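Local coordinates for protein D-alanyl transferase DltD (Enterococcus faecium TX0133A04, PDB 6PFX) that probably takes part in the D-alanylation of lipoteichoic acid in the Gram-positive cell wall, as a membrane-associated D-alanyl transferase of the DltD family, at residues 117-127 / 150-159; 217-227 / 351-359. One frame throughout, in Å; residues are numbered along the deposited sequence.

Contact 1 of 2, residues 117-127 / 150-159; sequences FNTYYSELQTY and FSKVKENDTL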
loop_
_atom_site.group_PDB
_atom_site.type_symbol
_atom_site.label_atom_id
_atom_site.label_comp_id
_atom_site.label_asym_id
_atom_site.label_seq_id
_atom_site.Cartn_x
_atom_site.Cartn_y
_atom_site.Cartn_z
ATOM N N PHE A 117 2.666 -11.382 -7.005
ATOM C CA PHE A 117 3.921 -11.600 -6.299
ATOM C C PHE A 117 5.086 -11.613 -7.281
ATOM O O PHE A 117 6.123 -10.978 -7.048
ATOM C CB PHE A 117 3.881 -12.911 -5.517
ATOM C CG PHE A 117 5.206 -13.264 -4.915
ATOM C CD1 PHE A 117 5.594 -12.727 -3.705
ATOM C CD2 PHE A 117 6.083 -14.082 -5.592
ATOM C CE1 PHE A 117 6.827 -13.017 -3.170
ATOM C CE2 PHE A 117 7.319 -14.383 -5.055
ATOM C CZ PHE A 117 7.690 -13.845 -3.848
ATOM N N ASN A 118 4.923 -12.336 -8.396
ATOM C CA ASN A 118 6.010 -12.500 -9.356
ATOM C C ASN A 118 6.419 -11.172 -9.982
ATOM O O ASN A 118 7.603 -10.951 -10.259
ATOM C CB ASN A 118 5.606 -13.490 -10.452
ATOM C CG ASN A 118 5.489 -14.914 -9.945
ATOM O OD1 ASN A 118 5.975 -15.248 -8.865
ATOM N ND2 ASN A 118 4.843 -15.766 -10.734
ATOM N N THR A 119 5.457 -10.276 -10.223
ATOM C CA THR A 119 5.787 -9.005 -10.862
ATOM C C THR A 119 6.758 -8.187 -10.022
ATOM O O THR A 119 7.661 -7.535 -10.561
ATOM C CB THR A 119 4.516 -8.195 -11.118
ATOM O OG1 THR A 119 3.683 -8.907 -12.033
ATOM C CG2 THR A 119 4.856 -6.826 -11.694
ATOM N N TYR A 120 6.587 -8.193 -8.704
ATOM C CA TYR A 120 7.383 -7.351 -7.827
ATOM C C TYR A 120 8.450 -8.106 -7.062
ATOM O O TYR A 120 9.256 -7.470 -6.373
ATOM C CB TYR A 120 6.469 -6.587 -6.868
ATOM C CG TYR A 120 5.543 -5.675 -7.617
ATOM C CD1 TYR A 120 5.959 -4.403 -7.987
ATOM C CD2 TYR A 120 4.270 -6.090 -7.986
ATOM C CE1 TYR A 120 5.127 -3.552 -8.685
ATOM C CE2 TYR A 120 3.425 -5.244 -8.694
ATOM C CZ TYR A 120 3.867 -3.977 -9.038
ATOM O OH TYR A 120 3.056 -3.112 -9.734
ATOM N N TYR A 121 8.498 -9.433 -7.175
ATOM C CA TYR A 121 9.532 -10.192 -6.487
ATOM C C TYR A 121 10.903 -9.664 -6.892
ATOM O O TYR A 121 11.225 -9.592 -8.083
ATOM C CB TYR A 121 9.439 -11.676 -6.821
ATOM C CG TYR A 121 10.624 -12.451 -6.286
ATOM C CD1 TYR A 121 10.865 -12.533 -4.920
ATOM C CD2 TYR A 121 11.508 -13.087 -7.146
ATOM C CE1 TYR A 121 11.958 -13.238 -4.425
ATOM C CE2 TYR A 121 12.601 -13.788 -6.661
ATOM C CZ TYR A 121 12.817 -13.861 -5.301
ATOM O OH TYR A 121 13.899 -14.557 -4.805
ATOM N N SER A 122 11.701 -9.287 -5.892
ATOM C CA SER A 122 12.999 -8.655 -6.092
ATOM C C SER A 122 14.043 -9.507 -5.387
ATOM O O SER A 122 14.047 -9.589 -4.152
ATOM C CB SER A 122 13.008 -7.246 -5.504
ATOM O OG SER A 122 14.311 -6.711 -5.541
ATOM N N GLU A 123 14.914 -10.157 -6.162
ATOM C CA GLU A 123 16.029 -10.868 -5.552
ATOM C C GLU A 123 16.894 -9.912 -4.741
ATOM O O GLU A 123 17.403 -10.274 -3.673
ATOM C CB GLU A 123 16.885 -11.546 -6.621
ATOM C CG GLU A 123 16.295 -12.826 -7.183
ATOM C CD GLU A 123 17.157 -13.417 -8.286
ATOM O OE1 GLU A 123 17.579 -12.659 -9.187
ATOM O OE2 GLU A 123 17.424 -14.635 -8.245
ATOM N N LEU A 124 17.089 -8.687 -5.246
ATOM C CA LEU A 124 17.916 -7.703 -4.551
ATOM C C LEU A 124 17.379 -7.445 -3.149
ATOM O O LEU A 124 18.127 -7.477 -2.166
ATOM C CB LEU A 124 17.970 -6.396 -5.354
ATOM C CG LEU A 124 18.648 -5.191 -4.688
ATOM C CD1 LEU A 124 20.103 -5.444 -4.295
ATOM C CD2 LEU A 124 18.561 -3.941 -5.586
ATOM N N GLN A 125 16.074 -7.198 -3.040
ATOM C CA GLN A 125 15.489 -6.875 -1.746
ATOM C C GLN A 125 15.409 -8.099 -0.852
ATOM O O GLN A 125 15.537 -7.975 0.373
ATOM C CB GLN A 125 14.106 -6.266 -1.962
ATOM C CG GLN A 125 14.180 -4.906 -2.630
ATOM C CD GLN A 125 12.825 -4.314 -2.917
ATOM O OE1 GLN A 125 11.803 -4.998 -2.862
ATOM N NE2 GLN A 125 12.810 -3.027 -3.223
ATOM N N THR A 126 15.190 -9.280 -1.438
ATOM C CA THR A 126 15.203 -10.515 -0.661
ATOM C C THR A 126 16.582 -10.745 -0.057
ATOM O O THR A 126 16.709 -11.027 1.141
ATOM C CB THR A 126 14.788 -11.691 -1.547
ATOM O OG1 THR A 126 13.489 -11.452 -2.106
ATOM C CG2 THR A 126 14.748 -12.979 -0.742
ATOM N N TYR A 127 17.633 -10.590 -0.868
ATOM C CA TYR A 127 18.987 -10.758 -0.360
ATOM C C TYR A 127 19.330 -9.660 0.640
ATOM O O TYR A 127 20.007 -9.915 1.645
ATOM C CB TYR A 127 19.985 -10.755 -1.518
ATOM C CG TYR A 127 19.903 -11.920 -2.484
ATOM C CD1 TYR A 127 18.973 -12.936 -2.321
ATOM C CD2 TYR A 127 20.779 -11.999 -3.562
ATOM C CE1 TYR A 127 18.911 -13.985 -3.201
ATOM C CE2 TYR A 127 20.729 -13.059 -4.441
ATOM C CZ TYR A 127 19.785 -14.040 -4.259
ATOM O OH TYR A 127 19.708 -15.091 -5.133
ATOM N N PHE A 150 6.085 -19.942 -3.275
ATOM C CA PHE A 150 6.052 -19.348 -4.603
ATOM C C PHE A 150 7.103 -20.004 -5.486
ATOM O O PHE A 150 8.282 -20.063 -5.121
ATOM C CB PHE A 150 6.305 -17.847 -4.511
ATOM C CG PHE A 150 5.180 -17.081 -3.881
ATOM C CD1 PHE A 150 4.021 -16.833 -4.594
ATOM C CD2 PHE A 150 5.276 -16.608 -2.582
ATOM C CE1 PHE A 150 2.969 -16.127 -4.028
ATOM C CE2 PHE A 150 4.226 -15.895 -2.006
ATOM C CZ PHE A 150 3.071 -15.649 -2.737
ATOM N N SER A 151 6.671 -20.489 -6.652
ATOM C CA SER A 151 7.570 -21.240 -7.522
ATOM C C SER A 151 8.758 -20.404 -7.975
ATOM O O SER A 151 9.860 -20.940 -8.143
ATOM C CB SER A 151 6.790 -21.775 -8.723
ATOM O OG SER A 151 5.803 -22.693 -8.291
ATOM N N LYS A 152 8.566 -19.099 -8.176
ATOM C CA LYS A 152 9.677 -18.269 -8.622
ATOM C C LYS A 152 10.813 -18.292 -7.610
ATOM O O LYS A 152 11.987 -18.254 -7.991
ATOM C CB LYS A 152 9.203 -16.838 -8.868
ATOM C CG LYS A 152 10.164 -16.010 -9.704
ATOM C CD LYS A 152 9.455 -14.829 -10.347
ATOM C CE LYS A 152 10.257 -14.279 -11.516
ATOM N NZ LYS A 152 9.565 -13.147 -12.194
ATOM N N VAL A 153 10.486 -18.364 -6.319
ATOM C CA VAL A 153 11.518 -18.469 -5.291
ATOM C C VAL A 153 12.185 -19.838 -5.346
ATOM O O VAL A 153 13.412 -19.952 -5.224
ATOM C CB VAL A 153 10.894 -18.182 -3.914
ATOM C CG1 VAL A 153 11.854 -18.548 -2.779
ATOM C CG2 VAL A 153 10.470 -16.721 -3.814
ATOM N N LYS A 154 11.385 -20.894 -5.545
ATOM C CA LYS A 154 11.885 -22.261 -5.595
ATOM C C LYS A 154 12.822 -22.505 -6.775
ATOM O O LYS A 154 13.596 -23.470 -6.748
ATOM C CB LYS A 154 10.711 -23.250 -5.708
ATOM C CG LYS A 154 9.679 -23.226 -4.575
ATOM C CD LYS A 154 10.246 -23.699 -3.240
ATOM C CE LYS A 154 10.727 -25.145 -3.296
ATOM N NZ LYS A 154 11.088 -25.681 -1.952
ATOM N N GLU A 155 12.761 -21.671 -7.818
ATOM C CA GLU A 155 13.707 -21.801 -8.916
ATOM C C GLU A 155 15.147 -21.677 -8.439
ATOM O O GLU A 155 16.065 -22.156 -9.114
ATOM C CB GLU A 155 13.497 -20.687 -9.938
ATOM C CG GLU A 155 12.182 -20.715 -10.678
ATOM C CD GLU A 155 12.029 -19.504 -11.589
ATOM O OE1 GLU A 155 13.036 -18.801 -11.830
ATOM O OE2 GLU A 155 10.905 -19.241 -12.054
ATOM N N ASN A 156 15.352 -21.020 -7.300
ATOM C CA ASN A 156 16.673 -20.685 -6.772
ATOM C C ASN A 156 16.981 -21.647 -5.634
ATOM O O ASN A 156 16.512 -21.461 -4.510
ATOM C CB ASN A 156 16.626 -19.243 -6.275
ATOM C CG ASN A 156 17.984 -18.699 -5.898
ATOM O OD1 ASN A 156 18.888 -19.442 -5.518
ATOM N ND2 ASN A 156 18.131 -17.384 -5.994
ATOM N N ASP A 157 17.797 -22.670 -5.920
ATOM C CA ASP A 157 18.023 -23.733 -4.941
ATOM C C ASP A 157 18.861 -23.256 -3.759
ATOM O O ASP A 157 18.622 -23.669 -2.618
ATOM C CB ASP A 157 18.679 -24.944 -5.609
ATOM C CG ASP A 157 17.713 -25.728 -6.477
ATOM O OD1 ASP A 157 16.490 -25.661 -6.220
ATOM O OD2 ASP A 157 18.177 -26.412 -7.415
ATOM N N THR A 158 19.856 -22.408 -4.002
ATOM C CA THR A 158 20.645 -21.875 -2.897
ATOM C C THR A 158 19.770 -21.068 -1.945
ATOM O O THR A 158 19.815 -21.262 -0.724
ATOM C CB THR A 158 21.794 -21.044 -3.459
ATOM O OG1 THR A 158 22.578 -21.877 -4.326
ATOM C CG2 THR A 158 22.665 -20.504 -2.342
ATOM N N LEU A 159 18.951 -20.167 -2.488
ATOM C CA LEU A 159 18.055 -19.383 -1.641
ATOM C C LEU A 159 17.065 -20.280 -0.910
ATOM O O LEU A 159 16.790 -20.078 0.278
ATOM C CB LEU A 159 17.328 -18.333 -2.483
ATOM C CG LEU A 159 16.132 -17.613 -1.853
ATOM C CD1 LEU A 159 16.594 -16.728 -0.712
ATOM C CD2 LEU A 159 15.388 -16.789 -2.892
HETATM O O HOH W 1 5.878 -17.860 -8.063
HETATM O O HOH W 2 10.124 -10.281 -10.422
HETATM O O HOH W 3 15.293 -15.813 -6.737
#
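Asn118 and Lys152 bring the two backbones nearest, their CA atoms 6.9 Å apart, whereas the CA atoms of Phe117 and Phe150 are 8.2 Å apart and those of Tyr127 and Leu159 8.8 Å. Each segment is a pair of helical pieces joined by a break: the first leaves helical geometry at Tyr121 and restarts behind the N-cap Ser122, the second restarts behind the N-cap Asn156. The rings of Phe117 and Phe150 form a face-to-face stack, centroids 3.8 Å apart and planes only 8° from parallel, while CG2 of Val153 sits at the edge of the Phe117 ring. Val153 CG2 also lies 3.8 Å from Tyr121 CE1, in an off-centre CH-pi contact. With CG anti to the backbone nitrogen (chi1 171°), Tyr121 is directed at the second segment, and its OH comes within 3.3 Å of Leu159 CD2. The extended chain of Lys152 passes Asn118, its CB and CD beside OD1. Asn156 works twice: OD1 caps its own helix by accepting from Leu159 N, and ND2 gives a bent hydrogen bond of 2.9 Å to Tyr127 OH, which is also hydrogen-bonded to Gln183 OE1 of helix 181-193. Three waters bridge polar groups. One links Asn118 OD1 to Lys152 N; another donates to Asn118 O and Tyr121 O and receives a weak bond from Lys152 NZ; the third joins Tyr121 OH to Glu123 OE2, with a weak bond from Asn156 ND2. The chemistry is therefore divided: stacked rings and aliphatic groups make the apolar part, whereas Asn118 reaches helix 151-154 through water and Asn156 couples a helix start directly to Tyr127.

Contact 2 of 2, residues 217-227 / 351-359; sequences YQETELSILAN and WKGWLAADQ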
loop_
_atom_site.group_PDB
_atom_site.type_symbol
_atom_site.label_atom_id
_atom_site.label_comp_id
_atom_site.label_asym_id
_atom_site.label_seq_id
_atom_site.Cartn_x
_atom_site.Cartn_y
_atom_site.Cartn_z
ATOM N N TYR A 217 -5.853 27.315 -0.209
ATOM C CA TYR A 217 -6.540 26.085 0.146
ATOM C C TYR A 217 -7.807 26.421 0.919
ATOM O O TYR A 217 -7.773 27.162 1.904
ATOM C CB TYR A 217 -5.623 25.234 1.010
ATOM C CG TYR A 217 -6.147 23.860 1.307
ATOM C CD1 TYR A 217 -7.075 23.649 2.321
ATOM C CD2 TYR A 217 -5.700 22.775 0.583
ATOM C CE1 TYR A 217 -7.553 22.386 2.589
ATOM C CE2 TYR A 217 -6.160 21.510 0.853
ATOM C CZ TYR A 217 -7.072 21.324 1.869
ATOM O OH TYR A 217 -7.559 20.066 2.145
ATOM N N GLN A 218 -8.929 25.870 0.471
ATOM C CA GLN A 218 -10.226 26.085 1.111
ATOM C C GLN A 218 -10.996 24.795 0.859
ATOM O O GLN A 218 -11.322 24.488 -0.292
ATOM C CB GLN A 218 -10.916 27.308 0.513
ATOM C CG GLN A 218 -11.773 28.089 1.504
ATOM C CD GLN A 218 -12.934 27.272 2.052
ATOM O OE1 GLN A 218 -13.516 26.458 1.341
ATOM N NE2 GLN A 218 -13.274 27.487 3.325
ATOM N N GLU A 219 -11.228 24.008 1.915
ATOM C CA GLU A 219 -11.752 22.657 1.722
ATOM C C GLU A 219 -13.078 22.656 0.969
ATOM O O GLU A 219 -13.323 21.753 0.165
ATOM C CB GLU A 219 -11.859 21.911 3.051
ATOM C CG GLU A 219 -12.208 20.460 2.896
ATOM C CD GLU A 219 -13.701 20.254 2.682
ATOM O OE1 GLU A 219 -14.467 21.208 2.960
ATOM O OE2 GLU A 219 -14.109 19.159 2.218
ATOM N N THR A 220 -13.957 23.637 1.222
ATOM C CA THR A 220 -15.276 23.590 0.594
ATOM C C THR A 220 -15.200 23.982 -0.876
ATOM O O THR A 220 -15.886 23.381 -1.709
ATOM C CB THR A 220 -16.266 24.485 1.334
ATOM O OG1 THR A 220 -16.402 24.031 2.682
ATOM C CG2 THR A 220 -17.658 24.458 0.682
ATOM N N GLU A 221 -14.405 25.005 -1.216
ATOM C CA GLU A 221 -14.140 25.271 -2.629
ATOM C C GLU A 221 -13.614 24.019 -3.314
ATOM O O GLU A 221 -14.034 23.685 -4.433
ATOM C CB GLU A 221 -13.133 26.417 -2.767
ATOM C CG GLU A 221 -13.672 27.729 -2.221
ATOM C CD GLU A 221 -12.665 28.863 -2.221
ATOM O OE1 GLU A 221 -11.497 28.647 -2.610
ATOM O OE2 GLU A 221 -13.052 29.981 -1.813
ATOM N N LEU A 222 -12.693 23.312 -2.651
ATOM C CA LEU A 222 -12.141 22.086 -3.216
ATOM C C LEU A 222 -13.207 21.005 -3.352
ATOM O O LEU A 222 -13.245 20.298 -4.361
ATOM C CB LEU A 222 -10.965 21.580 -2.378
ATOM C CG LEU A 222 -9.686 22.401 -2.450
ATOM C CD1 LEU A 222 -8.652 21.894 -1.479
ATOM C CD2 LEU A 222 -9.113 22.362 -3.843
ATOM N N SER A 223 -14.076 20.862 -2.345
ATOM C CA SER A 223 -15.155 19.884 -2.412
ATOM C C SER A 223 -16.099 20.183 -3.570
ATOM O O SER A 223 -16.496 19.273 -4.310
ATOM C CB SER A 223 -15.914 19.906 -1.086
ATOM O OG SER A 223 -17.030 19.041 -1.118
ATOM N N ILE A 224 -16.464 21.455 -3.741
ATOM C CA ILE A 224 -17.323 21.848 -4.853
ATOM C C ILE A 224 -16.678 21.474 -6.176
ATOM O O ILE A 224 -17.337 20.939 -7.077
ATOM C CB ILE A 224 -17.628 23.352 -4.774
ATOM C CG1 ILE A 224 -18.601 23.625 -3.633
ATOM C CG2 ILE A 224 -18.171 23.854 -6.103
ATOM C CD1 ILE A 224 -18.665 25.081 -3.265
ATOM N N LEU A 225 -15.376 21.738 -6.310
ATOM C CA LEU A 225 -14.675 21.409 -7.544
ATOM C C LEU A 225 -14.624 19.902 -7.745
ATOM O O LEU A 225 -14.821 19.416 -8.865
ATOM C CB LEU A 225 -13.269 22.011 -7.527
ATOM C CG LEU A 225 -12.386 21.671 -8.728
ATOM C CD1 LEU A 225 -12.894 22.297 -9.987
ATOM C CD2 LEU A 225 -10.948 22.119 -8.465
ATOM N N ALA A 226 -14.379 19.141 -6.671
ATOM C CA ALA A 226 -14.350 17.686 -6.793
ATOM C C ALA A 226 -15.703 17.141 -7.242
ATOM O O ALA A 226 -15.771 16.191 -8.037
ATOM C CB ALA A 226 -13.908 17.042 -5.475
ATOM N N ASN A 227 -16.792 17.707 -6.718
ATOM C CA ASN A 227 -18.120 17.285 -7.138
ATOM C C ASN A 227 -18.379 17.665 -8.589
ATOM O O ASN A 227 -18.988 16.888 -9.335
ATOM C CB ASN A 227 -19.182 17.900 -6.229
ATOM C CG ASN A 227 -19.276 17.215 -4.887
ATOM O OD1 ASN A 227 -18.947 16.037 -4.744
ATOM N ND2 ASN A 227 -19.776 17.939 -3.902
ATOM N N TRP A 351 -11.950 11.685 -6.616
ATOM C CA TRP A 351 -11.856 13.121 -6.329
ATOM C C TRP A 351 -12.211 13.451 -4.877
ATOM O O TRP A 351 -11.412 14.049 -4.141
ATOM C CB TRP A 351 -12.753 13.878 -7.311
ATOM C CG TRP A 351 -12.559 13.440 -8.746
ATOM C CD1 TRP A 351 -11.665 13.948 -9.642
ATOM C CD2 TRP A 351 -13.269 12.395 -9.436
ATOM N NE1 TRP A 351 -11.764 13.281 -10.842
ATOM C CE2 TRP A 351 -12.747 12.332 -10.746
ATOM C CE3 TRP A 351 -14.290 11.501 -9.071
ATOM C CZ2 TRP A 351 -13.221 11.425 -11.698
ATOM C CZ3 TRP A 351 -14.765 10.600 -10.021
ATOM C CH2 TRP A 351 -14.222 10.567 -11.319
ATOM N N LYS A 352 -13.405 13.076 -4.441
ATOM C CA LYS A 352 -13.817 13.407 -3.084
ATOM C C LYS A 352 -13.074 12.576 -2.050
ATOM O O LYS A 352 -12.856 13.048 -0.923
ATOM C CB LYS A 352 -15.329 13.241 -2.980
ATOM C CG LYS A 352 -16.077 14.402 -3.641
ATOM C CD LYS A 352 -16.177 15.602 -2.734
ATOM C CE LYS A 352 -17.157 15.352 -1.599
ATOM N NZ LYS A 352 -16.947 16.296 -0.468
ATOM N N GLY A 353 -12.676 11.358 -2.421
ATOM C CA GLY A 353 -12.007 10.479 -1.482
ATOM C C GLY A 353 -10.607 10.949 -1.158
ATOM O O GLY A 353 -10.217 11.022 0.011
ATOM N N TRP A 354 -9.831 11.289 -2.195
ATOM C CA TRP A 354 -8.523 11.892 -1.965
ATOM C C TRP A 354 -8.646 13.218 -1.221
ATOM O O TRP A 354 -7.800 13.545 -0.386
ATOM C CB TRP A 354 -7.754 12.064 -3.278
ATOM C CG TRP A 354 -7.091 10.808 -3.764
ATOM C CD1 TRP A 354 -7.268 10.198 -4.980
ATOM C CD2 TRP A 354 -6.130 10.009 -3.053
ATOM N NE1 TRP A 354 -6.475 9.077 -5.064
ATOM C CE2 TRP A 354 -5.771 8.937 -3.896
ATOM C CE3 TRP A 354 -5.529 10.103 -1.790
ATOM C CZ2 TRP A 354 -4.849 7.964 -3.512
ATOM C CZ3 TRP A 354 -4.615 9.138 -1.414
ATOM C CH2 TRP A 354 -4.283 8.084 -2.272
ATOM N N LEU A 355 -9.676 14.010 -1.513
ATOM C CA LEU A 355 -9.832 15.239 -0.748
ATOM C C LEU A 355 -10.116 14.931 0.716
ATOM O O LEU A 355 -9.541 15.572 1.606
ATOM C CB LEU A 355 -10.928 16.113 -1.339
ATOM C CG LEU A 355 -11.210 17.402 -0.574
ATOM C CD1 LEU A 355 -9.996 18.312 -0.613
ATOM C CD2 LEU A 355 -12.440 18.134 -1.100
ATOM N N ALA A 356 -10.957 13.923 0.986
ATOM C CA ALA A 356 -11.240 13.561 2.373
ATOM C C ALA A 356 -9.976 13.075 3.059
ATOM O O ALA A 356 -9.731 13.372 4.234
ATOM C CB ALA A 356 -12.293 12.452 2.434
ATOM N N ALA A 357 -9.173 12.297 2.340
ATOM C CA ALA A 357 -7.921 11.810 2.896
ATOM C C ALA A 357 -7.020 12.973 3.270
ATOM O O ALA A 357 -6.338 12.931 4.303
ATOM C CB ALA A 357 -7.262 10.861 1.895
ATOM N N ASP A 358 -7.025 14.031 2.453
ATOM C CA ASP A 358 -6.166 15.166 2.734
ATOM C C ASP A 358 -6.483 15.799 4.081
ATOM O O ASP A 358 -5.605 16.423 4.684
ATOM C CB ASP A 358 -6.250 16.227 1.638
ATOM C CG ASP A 358 -5.148 17.267 1.777
ATOM O OD1 ASP A 358 -3.976 16.845 1.835
ATOM O OD2 ASP A 358 -5.443 18.485 1.881
ATOM N N GLN A 359 -7.735 15.701 4.543
ATOM C CA GLN A 359 -8.098 16.289 5.828
ATOM C C GLN A 359 -7.387 15.607 6.987
ATOM O O GLN A 359 -7.318 16.171 8.086
ATOM C CB GLN A 359 -9.607 16.247 6.026
ATOM C CG GLN A 359 -10.397 16.844 4.855
ATOM C CD GLN A 359 -9.856 18.166 4.341
ATOM O OE1 GLN A 359 -9.758 19.140 5.085
ATOM N NE2 GLN A 359 -9.475 18.202 3.064
#
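Tyr217 and Asp358 approach from opposite directions, ring and carboxylate planes 52° apart, and the phenol hydroxyl of Tyr217 donates a short but weak hydrogen bond to Asp358 OD2 (2.7 Å). The same Tyr217 OH accepts from Gln359 NE2 at 2.8 Å, this time at the ring edge, with amide and ring nearly coplanar. Gln359 NE2 also donates to Leu355 O within its own helix, at a nearly straight 169°, which fixes the rotation of the amide. A bend at chi2 of Gln359 folds the chain back far enough for both bonds, and the CG of Glu219 packs against the amide. Asp358 has a stronger partner in Arg65, which forms a salt bridge with OD1; the arginine's charge would be expected to stabilise the carboxylate as an anion. Nearly one turn before Asp358, Leu355 points toward helix 219-233. Leu355 CD1 lies 3.8 Å from Leu222 CB, and Leu355 CD2 is pressed against the backbone, tighter than usual at 3.5 Å from Ser223 CA. Lys352 is bent at chi2 and chi3, so its aliphatic part lies against Ala226 CB and beside Asn227 OD1 before Lys352 NZ turns to donate to Ser223 OG, 2.8 Å away. The nearest CA atoms, 5.2 Å apart, are those of Ala226 and Trp351, consistent with the small alanine side chain, whose CB meets Trp351 CB. The pair thus makes an antiparallel helix packing, segment axes 9.2 Å apart at 161°, in which helix 219-233 lies against helix 351-365. Helix 56-62 touches the latter through Trp354 and Asp358, while the Trp351 side chain reaches onward to Ile229 and Glu233 of helix 219-233.

How the contacts relate
From the N terminus the chain first completes contact 1, a local closure in which 22 mostly helical residues separate 117-127 from 150-159. Only afterwards does contact 2 open at 217-227, and it closes much later, at 351-359, across 123 residues that include strands 288-293 and 330-332 of the parallel sheet. The two are therefore in series, neither nested nor crossed. The centres of contact 1 and contact 2 are about 41 Å apart, on opposite sides of the chain's centre. The nearest atoms of contact 1 and contact 2 are about 15 Å apart. Contact 1 joins helices 114-120 and 123-132 to helices 151-154 and 157-167, after strand 97-101, whereas contact 2 brings helix 219-233 against helix 351-365, which follows strand 330-332.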